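Local coordinates for protein SAG family member (Sag19) (PDB 6ZZB) that serves as a major surface antigen of the parasite Eimeria tenella, is related to the CAP proteins, and has no established molecular function, at residues I57-R61 with F182-S188; T145-L150 with N176-V180. All coordinates share one frame; numbering follows the deposited sequence.

Interaction 1: residues I57-R61 with F182-S188; sequences INKLR and FLLSEKS
Arg61, the last residue of helix 50-61, reaches across to Leu183 and Ser185 where helix 175-183 runs out, tying together two helices of this CAP-like alpha/beta fold. Its CB leaves the helix without aiming at the partner, and the chain then works its way over. Arg61 CG passes 3.2 Å from Leu183 O, and Arg61 CD follows at 3.3 Å from the same oxygen, so the aliphatic part runs alongside the carbonyl. A bend in the chain (chi3 62°) turns the guanidinium toward the loop. NE is taken by Gly70 O, on the stretch that follows helix 50-61, which helps fix how the flat group is rotated.

The terminal nitrogens do the gripping. Arg61 NH1 donates to two carbonyls, 2.8 Å to Leu183 O and 2.9 Å to Ser185 O, each with an N-H...O angle of 157°. Arg61 NH2 closes on Ser185 O as well, at 3.1 Å and 141°, so Ser185 O sits end-on between both nitrogens, in the guanidinium plane. Both nitrogens lie well off the Ser185 carbonyl plane. This buried positive group at the C-terminal end of helix 175-183 should be electrostatically favourable.

To one side of the arginine, Ile57 CG1 makes an apolar contact with Leu183 CD2 at 3.7 Å, the two side chains crossing at about a right angle. A methyl of Leu184, CD2, packs on the backbone oxygen of Leu60 at 3.9 Å. Behind Leu183, strand 203-211 contributes Phe210.

The loop is braced from within. Ser185 OG accepts Lys187 N in an ST turn, the backbone N of Ser188 bonds to Ser185 O, and Ser188 OG reaches back to donate to Phe182 O, 3.0 Å away and in the carbonyl plane.

Interaction 2: residues T145-L150 with N176-V180; sequences TYTAGL and NASNV
Thr145, Gly149 and Val180 mark a buried, close-packed crossing of two helices, 138-155 and 175-183, where Thr145 and Asn179 also touch strand 126-131. The segment axes approach to 7.2 Å at 106°, closer to perpendicular than to parallel.

The two backbones come closest at Gly149. With no side chain in between, its CA comes 3.8 Å from the CA of Ala177, and the CA of Gly149 makes a C-H...O contact of 3.4 Å with Asn176 O.

Val180 packs as a knob into the hole formed by Thr145, Tyr146, Gly149 and Leu150. Val180 CG2 does the touching, 3.5 Å from Tyr146 O, over backbone that is already engaged in the helix's own hydrogen bonds.

Thr145 supplies the polar half. Chi1 of -156° swings Thr145 OG1 roughly anti to the backbone N, out to meet two amides at once: Asn176 ND2 at 2.7 Å and Asn179 ND2 at 2.8 Å. Both bonds are nearly straight (168° each), and the hydroxyl oxygen lies close to the plane of either amide. Asn179 OD1 accepts from Val127 N, so this amide is held at both ends and links the threonine to strand 126-131.

Steeply crossed helices meeting at a glycine, with one knob and a shared hydroxyl, are part of the helical layer of this CAP-like alpha/beta fold.

Overall arrangement
From the N terminus, helix 50-61 comes first and waits for its partner until the end of helix 175-183, so interaction 1 closes a loop of 120 residues. Within it, helix 138-155 is laid down, and a much shorter connection of 25 residues brings the chain back to helix 175-183, closing interaction 2. The second contact is therefore nested in the first, and helix 175-183 serves both. The contact centres are 11 Å apart, with Tyr146 as the main bridge: its ring packs against Leu60 and Leu184, and Leu183 also touches Thr145. The Cys53-Cys138 disulfide joins the remaining pair, completing a triangle of helices 50-61, 138-155 and 175-183.

Interaction 1: residues I57-R61 with F182-S188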
ATOM      1  N   ILE A  57      -1.766   2.195 -11.199  1.00 14.19           N
ATOM      2  CA  ILE A  57      -0.494   2.546 -10.525  1.00 14.13           C
ATOM      3  C   ILE A  57       0.438   3.186 -11.551  1.00 14.99           C
ATOM      4  O   ILE A  57       1.044   4.239 -11.280  1.00 15.28           O
ATOM      5  CB  ILE A  57       0.129   1.322  -9.834  1.00 13.74           C
ATOM      6  CG1 ILE A  57      -0.753   0.880  -8.657  1.00 12.96           C
ATOM      7  CG2 ILE A  57       1.537   1.639  -9.398  1.00 13.63           C
ATOM      8  CD1 ILE A  57      -0.385  -0.452  -8.054  1.00 12.93           C
ATOM      9  N   ASN A  58       0.581   2.560 -12.717  1.00 15.99           N
ATOM     10  CA  ASN A  58       1.547   3.068 -13.720  1.00 16.11           C
ATOM     11  C   ASN A  58       1.029   4.354 -14.382  1.00 16.64           C
ATOM     12  O   ASN A  58       1.916   5.176 -14.722  1.00 18.85           O
ATOM     13  CB  ASN A  58       1.884   1.971 -14.720  1.00 15.53           C
ATOM     14  CG  ASN A  58       2.897   1.009 -14.155  1.00 16.47           C
ATOM     15  OD1 ASN A  58       3.755   1.375 -13.356  1.00 17.34           O
ATOM     16  ND2 ASN A  58       2.849  -0.242 -14.594  1.00 15.40           N
ATOM     17  N   LYS A  59      -0.282   4.539 -14.476  1.00 18.38           N
ATOM     18  CA  LYS A  59      -0.866   5.818 -14.969  1.00 20.82           C
ATOM     19  C   LYS A  59      -0.448   6.930 -14.000  1.00 21.91           C
ATOM     20  O   LYS A  59       0.114   7.966 -14.428  1.00 20.58           O
ATOM     21  CB  LYS A  59      -2.379   5.715 -15.106  1.00 23.77           C
ATOM     22  CG  LYS A  59      -3.047   7.013 -15.533  1.00 30.48           C
ATOM     23  CD  LYS A  59      -4.406   6.809 -16.139  1.00 35.37           C
ATOM     24  CE  LYS A  59      -5.224   8.084 -16.174  1.00 39.12           C
ATOM     25  NZ  LYS A  59      -5.888   8.318 -14.870  1.00 42.22           N
ATOM     26  N   LEU A  60      -0.611   6.704 -12.703  1.00 18.92           N
ATOM     27  CA  LEU A  60      -0.277   7.736 -11.684  1.00 17.43           C
ATOM     28  C   LEU A  60       1.228   8.034 -11.679  1.00 18.68           C
ATOM     29  O   LEU A  60       1.604   9.196 -11.434  1.00 20.55           O
ATOM     30  CB  LEU A  60      -0.786   7.286 -10.310  1.00 18.14           C
ATOM     31  CG  LEU A  60      -2.302   7.205 -10.187  1.00 18.29           C
ATOM     32  CD1 LEU A  60      -2.719   6.519  -8.903  1.00 18.52           C
ATOM     33  CD2 LEU A  60      -2.933   8.588 -10.231  1.00 20.52           C
ATOM     34  N   ARG A  61       2.106   7.059 -11.926  1.00 17.40           N
ATOM     35  CA  ARG A  61       3.567   7.293 -11.912  1.00 17.41           C
ATOM     36  C   ARG A  61       4.011   8.032 -13.181  1.00 21.78           C
ATOM     37  O   ARG A  61       5.105   8.613 -13.153  1.00 22.10           O
ATOM     38  CB  ARG A  61       4.323   5.978 -11.741  1.00 16.78           C
ATOM     39  CG  ARG A  61       4.083   5.339 -10.386  1.00 15.12           C
ATOM     40  CD  ARG A  61       4.789   3.989 -10.329  1.00 14.74           C
ATOM     41  NE  ARG A  61       6.234   4.009 -10.461  1.00 14.77           N
ATOM     42  CZ  ARG A  61       7.113   4.193  -9.494  1.00 14.99           C
ATOM     43  NH1 ARG A  61       6.721   4.392  -8.240  1.00 15.72           N
ATOM     44  NH2 ARG A  61       8.414   4.157  -9.734  1.00 16.53           N
ATOM     45  N   PHE A 182       4.430   5.277  -1.320  1.00 10.49           N
ATOM     46  CA  PHE A 182       4.795   3.982  -1.952  1.00 10.45           C
ATOM     47  C   PHE A 182       4.491   4.040  -3.438  1.00 10.90           C
ATOM     48  O   PHE A 182       5.309   3.598  -4.255  1.00 11.28           O
ATOM     49  CB  PHE A 182       4.039   2.823  -1.312  1.00 10.13           C
ATOM     50  CG  PHE A 182       4.604   2.390  -0.005  1.00 10.41           C
ATOM     51  CD1 PHE A 182       5.617   1.444   0.036  1.00 10.51           C
ATOM     52  CD2 PHE A 182       4.159   2.940   1.182  1.00 11.68           C
ATOM     53  CE1 PHE A 182       6.143   1.037   1.244  1.00 10.84           C
ATOM     54  CE2 PHE A 182       4.707   2.546   2.392  1.00 11.38           C
ATOM     55  CZ  PHE A 182       5.731   1.618   2.418  1.00 11.17           C
ATOM     56  N   LEU A 183       3.345   4.568  -3.815  1.00 10.67           N
ATOM     57  CA  LEU A 183       2.927   4.619  -5.228  1.00 10.86           C
ATOM     58  C   LEU A 183       3.963   5.382  -6.053  1.00 12.13           C
ATOM     59  O   LEU A 183       4.186   5.014  -7.219  1.00 13.03           O
ATOM     60  CB  LEU A 183       1.571   5.303  -5.383  1.00 11.23           C
ATOM     61  CG  LEU A 183       0.370   4.469  -4.968  1.00 11.50           C
ATOM     62  CD1 LEU A 183      -0.854   5.338  -4.780  1.00 11.85           C
ATOM     63  CD2 LEU A 183       0.092   3.390  -6.004  1.00 12.22           C
ATOM     64  N   LEU A 184       4.481   6.464  -5.506  1.00 12.57           N
ATOM     65  CA  LEU A 184       5.364   7.404  -6.250  1.00 13.17           C
ATOM     66  C   LEU A 184       6.819   7.238  -5.842  1.00 15.29           C
ATOM     67  O   LEU A 184       7.632   8.162  -6.147  1.00 17.31           O
ATOM     68  CB  LEU A 184       4.891   8.833  -5.985  1.00 13.45           C
ATOM     69  CG  LEU A 184       3.496   9.142  -6.488  1.00 14.70           C
ATOM     70  CD1 LEU A 184       3.211  10.622  -6.291  1.00 15.81           C
ATOM     71  CD2 LEU A 184       3.302   8.785  -7.946  1.00 15.68           C
ATOM     72  N   SER A 185       7.185   6.149  -5.199  1.00 14.95           N
ATOM     73  CA  SER A 185       8.573   5.925  -4.730  1.00 16.25           C
ATOM     74  C   SER A 185       9.485   5.599  -5.930  1.00 16.95           C
ATOM     75  O   SER A 185       9.143   4.728  -6.738  1.00 15.74           O
ATOM     76  CB  SER A 185       8.604   4.813  -3.735  1.00 17.76           C
ATOM     77  OG  SER A 185       9.945   4.493  -3.386  1.00 19.12           O
ATOM     78  N   GLU A 186      10.615   6.299  -6.020  1.00 19.90           N
ATOM     79  CA  GLU A 186      11.745   5.921  -6.907  1.00 22.88           C
ATOM     80  C   GLU A 186      12.323   4.575  -6.469  1.00 19.99           C
ATOM     81  O   GLU A 186      12.876   3.904  -7.302  1.00 25.81           O
ATOM     82  CB  GLU A 186      12.821   7.013  -6.868  1.00 28.16           C
ATOM     83  CG  GLU A 186      12.565   8.132  -7.848  1.00 35.89           C
ATOM     84  CD  GLU A 186      13.191   7.918  -9.213  1.00 43.82           C
ATOM     85  OE1 GLU A 186      13.647   6.780  -9.501  1.00 50.51           O
ATOM     86  OE2 GLU A 186      13.237   8.894  -9.984  1.00 54.86           O
ATOM     87  N   LYS A 187      12.149   4.156  -5.217  1.00 20.95           N
ATOM     88  CA  LYS A 187      12.614   2.807  -4.776  1.00 22.12           C
ATOM     89  C   LYS A 187      11.664   1.717  -5.301  1.00 20.13           C
ATOM     90  O   LYS A 187      12.095   0.562  -5.302  1.00 19.79           O
ATOM     91  CB  LYS A 187      12.676   2.635  -3.260  1.00 24.41           C
ATOM     92  CG  LYS A 187      13.694   3.485  -2.527  1.00 26.81           C
ATOM     93  CD  LYS A 187      13.586   3.321  -1.038  1.00 28.64           C
ATOM     94  CE  LYS A 187      14.083   1.963  -0.620  1.00 25.95           C
ATOM     95  NZ  LYS A 187      14.392   1.893   0.823  1.00 29.96           N
ATOM     96  N   SER A 188      10.426   2.043  -5.672  1.00 18.68           N
ATOM     97  CA  SER A 188       9.441   1.039  -6.182  1.00 16.84           C
ATOM     98  C   SER A 188       9.847   0.645  -7.619  1.00 18.83           C
ATOM     99  O   SER A 188       9.931   1.535  -8.496  1.00 19.12           O
ATOM    100  CB  SER A 188       8.009   1.559  -6.092  1.00 15.96           C
ATOM    101  OG  SER A 188       7.630   1.796  -4.715  1.00 15.46           O
TER

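Interaction 2: residues T145-L150 with N176-V180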
ATOM      1  N   THR A 145      -7.123   7.045  -2.956  1.00 12.22           N
ATOM      2  CA  THR A 145      -6.038   7.190  -1.961  1.00 11.44           C
ATOM      3  C   THR A 145      -5.023   8.173  -2.499  1.00 11.14           C
ATOM      4  O   THR A 145      -4.423   8.935  -1.698  1.00 11.60           O
ATOM      5  CB  THR A 145      -5.425   5.830  -1.571  1.00 11.18           C
ATOM      6  OG1 THR A 145      -4.831   5.953  -0.276  1.00 11.25           O
ATOM      7  CG2 THR A 145      -4.408   5.299  -2.546  1.00 11.18           C
ATOM      8  N   TYR A 146      -4.778   8.172  -3.789  1.00 11.96           N
ATOM      9  CA  TYR A 146      -3.800   9.072  -4.404  1.00 12.42           C
ATOM     10  C   TYR A 146      -4.257  10.515  -4.181  1.00 13.20           C
ATOM     11  O   TYR A 146      -3.452  11.351  -3.710  1.00 12.90           O
ATOM     12  CB  TYR A 146      -3.652   8.754  -5.894  1.00 14.29           C
ATOM     13  CG  TYR A 146      -2.685   9.672  -6.582  1.00 16.43           C
ATOM     14  CD1 TYR A 146      -1.326   9.395  -6.619  1.00 18.94           C
ATOM     15  CD2 TYR A 146      -3.129  10.847  -7.154  1.00 18.91           C
ATOM     16  CE1 TYR A 146      -0.434  10.240  -7.252  1.00 21.36           C
ATOM     17  CE2 TYR A 146      -2.241  11.715  -7.775  1.00 21.72           C
ATOM     18  CZ  TYR A 146      -0.892  11.412  -7.813  1.00 23.07           C
ATOM     19  OH  TYR A 146      -0.025  12.282  -8.432  1.00 30.31           O
ATOM     20  N   THR A 147      -5.498  10.821  -4.515  1.00 12.78           N
ATOM     21  CA  THR A 147      -5.985  12.220  -4.434  1.00 13.86           C
ATOM     22  C   THR A 147      -5.916  12.643  -2.972  1.00 13.39           C
ATOM     23  O   THR A 147      -5.358  13.734  -2.662  1.00 13.46           O
ATOM     24  CB  THR A 147      -7.390  12.306  -5.012  1.00 14.67           C
ATOM     25  OG1 THR A 147      -7.247  12.017  -6.406  1.00 16.68           O
ATOM     26  CG2 THR A 147      -8.013  13.677  -4.776  1.00 17.29           C
ATOM     27  N   ALA A 148      -6.468  11.858  -2.071  1.00 11.93           N
ATOM     28  CA  ALA A 148      -6.517  12.188  -0.632  1.00 11.73           C
ATOM     29  C   ALA A 148      -5.091  12.288  -0.086  1.00 11.75           C
ATOM     30  O   ALA A 148      -4.809  13.189   0.736  1.00 12.12           O
ATOM     31  CB  ALA A 148      -7.356  11.219   0.142  1.00 12.70           C
ATOM     32  N   GLY A 149      -4.204  11.384  -0.459  1.00 11.43           N
ATOM     33  CA  GLY A 149      -2.848  11.346   0.103  1.00 11.91           C
ATOM     34  C   GLY A 149      -2.014  12.499  -0.417  1.00 11.50           C
ATOM     35  O   GLY A 149      -1.285  13.085   0.402  1.00 11.76           O
ATOM     36  N   LEU A 150      -2.110  12.826  -1.700  1.00 11.90           N
ATOM     37  CA  LEU A 150      -1.357  13.970  -2.265  1.00 13.58           C
ATOM     38  C   LEU A 150      -1.904  15.263  -1.640  1.00 12.85           C
ATOM     39  O   LEU A 150      -1.087  16.140  -1.292  1.00 12.92           O
ATOM     40  CB  LEU A 150      -1.450  13.997  -3.785  1.00 15.99           C
ATOM     41  CG  LEU A 150      -0.503  15.013  -4.437  1.00 18.32           C
ATOM     42  CD1 LEU A 150       0.920  14.893  -3.920  1.00 19.85           C
ATOM     43  CD2 LEU A 150      -0.527  14.871  -5.945  1.00 19.49           C
ATOM     44  N   ASN A 176      -3.449   7.449   3.576  1.00 10.24           N
ATOM     45  CA  ASN A 176      -3.433   7.889   2.177  1.00 10.45           C
ATOM     46  C   ASN A 176      -2.075   8.487   1.824  1.00 10.03           C
ATOM     47  O   ASN A 176      -1.572   8.252   0.729  1.00 10.00           O
ATOM     48  CB  ASN A 176      -4.593   8.843   1.872  1.00 10.71           C
ATOM     49  CG  ASN A 176      -5.946   8.270   2.204  1.00 11.60           C
ATOM     50  OD1 ASN A 176      -6.719   8.853   2.999  1.00 15.21           O
ATOM     51  ND2 ASN A 176      -6.267   7.160   1.606  1.00 10.56           N
ATOM     52  N   ALA A 177      -1.526   9.359   2.678  1.00  9.86           N
ATOM     53  CA  ALA A 177      -0.217   9.959   2.402  1.00  9.99           C
ATOM     54  C   ALA A 177       0.873   8.882   2.306  1.00  9.75           C
ATOM     55  O   ALA A 177       1.710   8.966   1.411  1.00 10.15           O
ATOM     56  CB  ALA A 177       0.129  10.975   3.467  1.00 10.07           C
ATOM     57  N   SER A 178       0.844   7.925   3.220  1.00  9.32           N
ATOM     58  CA  SER A 178       1.772   6.771   3.168  1.00  9.32           C
ATOM     59  C   SER A 178       1.592   6.045   1.834  1.00  9.26           C
ATOM     60  O   SER A 178       2.544   5.736   1.144  1.00  9.74           O
ATOM     61  CB  SER A 178       1.546   5.895   4.341  1.00  8.86           C
ATOM     62  OG  SER A 178       2.389   4.740   4.288  1.00  9.71           O
ATOM     63  N   ASN A 179       0.351   5.797   1.451  1.00  9.33           N
ATOM     64  CA  ASN A 179       0.056   5.081   0.189  1.00  9.06           C
ATOM     65  C   ASN A 179       0.666   5.831  -0.988  1.00  9.50           C
ATOM     66  O   ASN A 179       1.258   5.182  -1.867  1.00 10.52           O
ATOM     67  CB  ASN A 179      -1.437   4.891  -0.003  1.00  8.65           C
ATOM     68  CG  ASN A 179      -2.062   3.873   0.922  1.00  8.44           C
ATOM     69  OD1 ASN A 179      -1.361   3.097   1.574  1.00  9.18           O
ATOM     70  ND2 ASN A 179      -3.397   3.854   1.000  1.00  9.14           N
ATOM     71  N   VAL A 180       0.559   7.155  -1.028  1.00 10.21           N
ATOM     72  CA  VAL A 180       1.128   7.929  -2.149  1.00 10.53           C
ATOM     73  C   VAL A 180       2.653   7.825  -2.136  1.00 10.54           C
ATOM     74  O   VAL A 180       3.241   7.760  -3.227  1.00 10.68           O
ATOM     75  CB  VAL A 180       0.676   9.398  -2.056  1.00 12.46           C
ATOM     76  CG1 VAL A 180       1.488  10.306  -2.953  1.00 13.60           C
ATOM     77  CG2 VAL A 180      -0.789   9.467  -2.347  1.00 12.54           C
TER